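Local coordinates for alpha-amylase (Eubacterium rectale DSM 17629, PDB 6AZ5), which probably binds starch-type alpha-glucans through this carbohydrate-binding module of family CBM41, part of a surface-anchored amylase of a gut bacterium, at residues F5-Y10 / L100-G105; V67-R72 / R88-S93. All coordinates share one frame; numbering follows the deposited sequence.

Contact 1. Residues F5-Y10 / L100-G105; sequences FTIYYY and LYYVDG
Strands 5-10 and 100-103 run parallel, their axes 4.7 Å apart at 20°, in a register that pairs I7 with L100 and Y10 with V103. Five backbone hydrogen bonds join them, from L100 N to T6 O through to D104 N on Y10 O (3.0 Å), just past the end of the second strand. Aromatic pairs form on both faces. On the inner one, Y9 lies beside Y102 and turns its edge to that ring's face, CD1 being 3.6 Å from Y102 CD2 with the planes at 58°. Y9 keeps CG anti to its backbone N (chi1 171°), on the side of the carbonyl carbon. Y9 OH gives D104 OD1 a hydrogen bond of 2.6 Å, reaching it from above the carboxylate plane; Y73 OH also bonds this oxygen. Toward the other end of this face, I7 CG1 packs on L100 CB at 4.1 Å. Y8 and Y101 form an offset edge-to-face pair on the opposite face, Y8 CD2 reaching Y101 CE1 at 3.4 Å. The OH of Y102 bonds D84. Strand 49-58 pairs antiparallel with the far edge of 5-10, while I7 and Y9 touch strand 66-72 and L100 and Y102 touch strand 88-91.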
loop_
_atom_site.group_PDB
_atom_site.type_symbol
_atom_site.label_atom_id
_atom_site.label_comp_id
_atom_site.label_asym_id
_atom_site.label_seq_id
_atom_site.Cartn_x
_atom_site.Cartn_y
_atom_site.Cartn_z
ATOM N N PHE A 5 -2.151 2.530 -10.367
ATOM C CA PHE A 5 -1.335 3.343 -9.481
ATOM C C PHE A 5 -0.351 2.466 -8.719
ATOM O O PHE A 5 -0.528 1.259 -8.613
ATOM C CB PHE A 5 -2.202 4.146 -8.507
ATOM C CG PHE A 5 -3.080 3.303 -7.621
ATOM C CD1 PHE A 5 -4.355 2.937 -8.028
ATOM C CD2 PHE A 5 -2.640 2.900 -6.368
ATOM C CE1 PHE A 5 -5.171 2.170 -7.210
ATOM C CE2 PHE A 5 -3.449 2.129 -5.546
ATOM C CZ PHE A 5 -4.716 1.766 -5.967
ATOM N N THR A 6 0.698 3.093 -8.209
ATOM C CA THR A 6 1.685 2.411 -7.394
ATOM C C THR A 6 1.444 2.770 -5.937
ATOM O O THR A 6 1.089 3.906 -5.624
ATOM C CB THR A 6 3.118 2.803 -7.805
ATOM O OG1 THR A 6 3.318 2.491 -9.188
ATOM C CG2 THR A 6 4.143 2.063 -6.974
ATOM N N ILE A 7 1.612 1.807 -5.043
ATOM C CA ILE A 7 1.539 2.120 -3.627
ATOM C C ILE A 7 2.747 1.557 -2.882
ATOM O O ILE A 7 3.055 0.363 -2.958
ATOM C CB ILE A 7 0.207 1.623 -3.001
ATOM C CG1 ILE A 7 0.243 1.766 -1.483
ATOM C CG2 ILE A 7 -0.091 0.191 -3.396
ATOM C CD1 ILE A 7 -1.142 1.784 -0.863
ATOM N N TYR A 8 3.449 2.457 -2.197
ATOM C CA TYR A 8 4.586 2.109 -1.355
ATOM C C TYR A 8 4.143 1.951 0.090
ATOM O O TYR A 8 3.284 2.698 0.559
ATOM C CB TYR A 8 5.673 3.181 -1.420
ATOM C CG TYR A 8 6.245 3.460 -2.790
ATOM C CD1 TYR A 8 6.384 2.456 -3.733
ATOM C CD2 TYR A 8 6.661 4.740 -3.131
ATOM C CE1 TYR A 8 6.923 2.722 -4.984
ATOM C CE2 TYR A 8 7.194 5.016 -4.375
ATOM C CZ TYR A 8 7.318 4.005 -5.299
ATOM O OH TYR A 8 7.848 4.279 -6.537
ATOM N N TYR A 9 4.744 0.995 0.798
ATOM C CA TYR A 9 4.432 0.779 2.211
ATOM C C TYR A 9 5.688 0.646 3.066
ATOM O O TYR A 9 6.620 -0.083 2.726
ATOM C CB TYR A 9 3.558 -0.465 2.383
ATOM C CG TYR A 9 3.362 -0.904 3.817
ATOM C CD1 TYR A 9 2.556 -0.176 4.687
ATOM C CD2 TYR A 9 3.969 -2.060 4.301
ATOM C CE1 TYR A 9 2.370 -0.579 6.003
ATOM C CE2 TYR A 9 3.785 -2.474 5.613
ATOM C CZ TYR A 9 2.986 -1.729 6.460
ATOM O OH TYR A 9 2.803 -2.136 7.763
ATOM N N TYR A 10 5.712 1.362 4.181
ATOM C CA TYR A 10 6.851 1.277 5.077
ATOM C C TYR A 10 6.423 0.873 6.478
ATOM O O TYR A 10 5.444 1.388 7.023
ATOM C CB TYR A 10 7.612 2.605 5.131
ATOM C CG TYR A 10 8.749 2.593 6.126
ATOM C CD1 TYR A 10 9.987 2.062 5.788
ATOM C CD2 TYR A 10 8.584 3.108 7.408
ATOM C CE1 TYR A 10 11.030 2.043 6.701
ATOM C CE2 TYR A 10 9.623 3.094 8.327
ATOM C CZ TYR A 10 10.839 2.561 7.968
ATOM O OH TYR A 10 11.873 2.546 8.876
ATOM N N LEU A 100 1.053 6.306 -4.140
ATOM C CA LEU A 100 0.617 6.472 -2.758
ATOM C C LEU A 100 1.725 6.067 -1.787
ATOM O O LEU A 100 2.416 5.064 -1.990
ATOM C CB LEU A 100 -0.654 5.668 -2.489
ATOM C CG LEU A 100 -1.991 6.338 -2.840
ATOM C CD1 LEU A 100 -2.114 7.696 -2.175
ATOM C CD2 LEU A 100 -2.198 6.459 -4.349
ATOM N N TYR A 101 1.904 6.874 -0.746
ATOM C CA TYR A 101 2.864 6.576 0.306
ATOM C C TYR A 101 2.139 6.187 1.582
ATOM O O TYR A 101 1.499 7.011 2.234
ATOM C CB TYR A 101 3.779 7.764 0.565
ATOM C CG TYR A 101 4.636 8.124 -0.618
ATOM C CD1 TYR A 101 5.885 7.546 -0.800
ATOM C CD2 TYR A 101 4.189 9.031 -1.564
ATOM C CE1 TYR A 101 6.667 7.874 -1.890
ATOM C CE2 TYR A 101 4.960 9.364 -2.650
ATOM C CZ TYR A 101 6.195 8.785 -2.813
ATOM O OH TYR A 101 6.955 9.126 -3.905
ATOM N N TYR A 102 2.239 4.912 1.918
ATOM C CA TYR A 102 1.549 4.369 3.065
ATOM C C TYR A 102 2.572 4.046 4.144
ATOM O O TYR A 102 3.282 3.046 4.071
ATOM C CB TYR A 102 0.728 3.143 2.647
ATOM C CG TYR A 102 -0.028 2.429 3.745
ATOM C CD1 TYR A 102 -0.248 3.024 4.981
ATOM C CD2 TYR A 102 -0.590 1.175 3.515
ATOM C CE1 TYR A 102 -0.955 2.370 5.974
ATOM C CE2 TYR A 102 -1.308 0.516 4.498
ATOM C CZ TYR A 102 -1.488 1.121 5.727
ATOM O OH TYR A 102 -2.200 0.479 6.713
ATOM N N VAL A 103 2.651 4.931 5.132
ATOM C CA VAL A 103 3.415 4.661 6.338
ATOM C C VAL A 103 2.491 3.965 7.324
ATOM O O VAL A 103 1.407 4.465 7.619
ATOM C CB VAL A 103 3.995 5.944 6.965
ATOM C CG1 VAL A 103 4.411 5.692 8.409
ATOM C CG2 VAL A 103 5.173 6.447 6.143
ATOM N N ASP A 104 2.911 2.793 7.794
ATOM C CA ASP A 104 2.166 2.056 8.801
ATOM C C ASP A 104 1.865 2.989 9.968
ATOM O O ASP A 104 2.780 3.590 10.533
ATOM C CB ASP A 104 2.958 0.832 9.270
ATOM C CG ASP A 104 2.134 -0.093 10.135
ATOM O OD1 ASP A 104 1.407 -0.935 9.570
ATOM O OD2 ASP A 104 2.199 0.027 11.378
ATOM N N GLY A 105 0.584 3.139 10.295
ATOM C CA GLY A 105 0.172 4.047 11.349
ATOM C C GLY A 105 -0.625 5.260 10.886
ATOM O O GLY A 105 -1.066 6.065 11.706
#

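Contact 2. Residues V67-R72 / R88-S93; sequences VGLKAR and RSFTIS
V67 to L69 and R88 to F90 meet in a short antiparallel pairing, buried in the beta fold of the module, where strand 88-91 borders strand 66-72. The segment axes approach to 4.7 Å but lie 135° apart, so the strands diverge strongly beyond three paired positions. V67 with F90 and L69 with R88 are hydrogen-bonded pairs; G68 with S89, between them, is a non-hydrogen-bonded pair. V67 N gives a straight bond to F90 O at 2.8 Å, whereas L69 N approaches R88 O from well above the carbonyl plane, at 3.1 Å. The F90 ring is gripped from two directions. V67 CB sits over one face, 4.3 Å from the centroid, in a CH-pi contact offset toward the rim, and L69 CD2 comes to the ring edge in its plane, 4.0 Å from CD1 of F90. From beyond the end of strand 88-91, I92 adds a side-chain contact, its CD1 lying 3.6 Å from V67 CG2 and extending the apolar patch past the paired residues. L69 CD2 also packs on R88 CB at 3.7 Å, and R88 NE forms a salt bridge with D84. Strand 24-29 pairs antiparallel with the other edge of 66-72, its M27 touching V67 and L69; F90 reaches L100 of strand 99-103, and L69 reaches I7 of strand 3-10.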
loop_
_atom_site.group_PDB
_atom_site.type_symbol
_atom_site.label_atom_id
_atom_site.label_comp_id
_atom_site.label_asym_id
_atom_site.label_seq_id
_atom_site.Cartn_x
_atom_site.Cartn_y
_atom_site.Cartn_z
ATOM N N VAL A 67 -10.823 4.510 -1.401
ATOM C CA VAL A 67 -10.452 3.130 -1.129
ATOM C C VAL A 67 -10.222 2.911 0.354
ATOM O O VAL A 67 -9.537 3.700 0.999
ATOM C CB VAL A 67 -9.175 2.735 -1.889
ATOM C CG1 VAL A 67 -8.643 1.393 -1.396
ATOM C CG2 VAL A 67 -9.441 2.711 -3.379
ATOM N N GLY A 68 -10.801 1.844 0.894
ATOM C CA GLY A 68 -10.510 1.437 2.256
ATOM C C GLY A 68 -9.427 0.380 2.232
ATOM O O GLY A 68 -9.450 -0.503 1.379
ATOM N N LEU A 69 -8.474 0.463 3.155
ATOM C CA LEU A 69 -7.410 -0.523 3.197
ATOM C C LEU A 69 -6.695 -0.578 4.541
ATOM O O LEU A 69 -6.782 0.342 5.344
ATOM C CB LEU A 69 -6.379 -0.248 2.096
ATOM C CG LEU A 69 -5.254 0.727 2.452
ATOM C CD1 LEU A 69 -4.160 0.673 1.408
ATOM C CD2 LEU A 69 -5.769 2.154 2.602
ATOM N N LYS A 70 -5.979 -1.673 4.769
ATOM C CA LYS A 70 -5.040 -1.762 5.876
ATOM C C LYS A 70 -3.965 -2.799 5.562
ATOM O O LYS A 70 -4.233 -3.811 4.919
ATOM C CB LYS A 70 -5.768 -2.104 7.178
ATOM C CG LYS A 70 -6.471 -3.438 7.151
ATOM C CD LYS A 70 -7.319 -3.650 8.400
ATOM C CE LYS A 70 -8.548 -2.765 8.393
ATOM N NZ LYS A 70 -9.529 -3.170 9.440
ATOM N N ALA A 71 -2.745 -2.534 6.006
ATOM C CA ALA A 71 -1.655 -3.479 5.814
ATOM C C ALA A 71 -1.832 -4.718 6.701
ATOM O O ALA A 71 -2.417 -4.629 7.777
ATOM C CB ALA A 71 -0.326 -2.807 6.099
ATOM N N ARG A 72 -1.345 -5.869 6.234
ATOM C CA ARG A 72 -1.287 -7.090 7.046
ATOM C C ARG A 72 0.134 -7.638 7.007
ATOM O O ARG A 72 0.754 -7.681 5.944
ATOM C CB ARG A 72 -2.288 -8.133 6.552
ATOM C CG ARG A 72 -3.724 -7.662 6.594
ATOM C CD ARG A 72 -4.686 -8.808 6.347
ATOM N NE ARG A 72 -4.324 -9.550 5.144
ATOM C CZ ARG A 72 -4.920 -10.667 4.739
ATOM N NH1 ARG A 72 -5.920 -11.178 5.445
ATOM N NH2 ARG A 72 -4.511 -11.272 3.630
ATOM N N ARG A 88 -7.599 2.386 7.220
ATOM C CA ARG A 88 -7.045 3.517 6.487
ATOM C C ARG A 88 -7.857 3.799 5.232
ATOM O O ARG A 88 -8.773 3.049 4.893
ATOM C CB ARG A 88 -5.582 3.267 6.117
ATOM C CG ARG A 88 -4.710 2.828 7.270
ATOM C CD ARG A 88 -4.841 3.752 8.473
ATOM N NE ARG A 88 -3.934 3.347 9.547
ATOM C CZ ARG A 88 -3.931 3.867 10.771
ATOM N NH1 ARG A 88 -4.790 4.826 11.096
ATOM N NH2 ARG A 88 -3.063 3.425 11.672
ATOM N N SER A 89 -7.525 4.887 4.547
ATOM C CA SER A 89 -8.194 5.217 3.296
ATOM C C SER A 89 -7.439 6.270 2.497
ATOM O O SER A 89 -6.627 7.022 3.041
ATOM C CB SER A 89 -9.623 5.706 3.553
ATOM O OG SER A 89 -9.620 6.961 4.201
ATOM N N PHE A 90 -7.722 6.310 1.201
ATOM C CA PHE A 90 -7.232 7.363 0.323
ATOM C C PHE A 90 -8.154 7.467 -0.872
ATOM O O PHE A 90 -9.048 6.643 -1.054
ATOM C CB PHE A 90 -5.790 7.108 -0.134
ATOM C CG PHE A 90 -5.625 5.910 -1.035
ATOM C CD1 PHE A 90 -5.426 4.646 -0.501
ATOM C CD2 PHE A 90 -5.628 6.053 -2.415
ATOM C CE1 PHE A 90 -5.258 3.538 -1.327
ATOM C CE2 PHE A 90 -5.461 4.949 -3.251
ATOM C CZ PHE A 90 -5.277 3.688 -2.703
ATOM N N THR A 91 -7.941 8.491 -1.685
ATOM C CA THR A 91 -8.754 8.689 -2.872
ATOM C C THR A 91 -7.902 8.483 -4.116
ATOM O O THR A 91 -6.799 9.005 -4.212
ATOM C CB THR A 91 -9.396 10.092 -2.878
ATOM O OG1 THR A 91 -10.195 10.251 -1.698
ATOM C CG2 THR A 91 -10.274 10.283 -4.104
ATOM N N ILE A 92 -8.411 7.700 -5.057
ATOM C CA ILE A 92 -7.711 7.461 -6.308
ATOM C C ILE A 92 -7.715 8.733 -7.155
ATOM O O ILE A 92 -8.764 9.170 -7.622
ATOM C CB ILE A 92 -8.353 6.302 -7.079
ATOM C CG1 ILE A 92 -8.425 5.060 -6.181
ATOM C CG2 ILE A 92 -7.592 6.021 -8.367
ATOM C CD1 ILE A 92 -9.366 3.995 -6.700
ATOM N N SER A 93 -6.538 9.330 -7.331
ATOM C CA SER A 93 -6.412 10.621 -8.011
ATOM C C SER A 93 -6.443 10.501 -9.530
ATOM O O SER A 93 -6.813 11.444 -10.226
ATOM C CB SER A 93 -5.116 11.318 -7.593
ATOM O OG SER A 93 -3.996 10.764 -8.261
#

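Overall arrangement
The centres of contact 1 and contact 2 lie about 9 Å apart, and their side chains meet in the interior between the two strand pairs. Both segments of contact 2 lie between those of contact 1 in the chain, and strand 99-103 is the next strand after 88-91. Y102 OH lies 3.1 Å from A71 N, a probable hydrogen bond, and packs 3.5 Å from R88 CG; Y9 CE1 meets A71 CB at 3.5 Å. D84 joins the two further, hydrogen-bonded to Y102 OH and in a salt bridge with R88 NE. Neither pairing can be tied to a glucan-binding site here; together they join different parts of one mixed sheet.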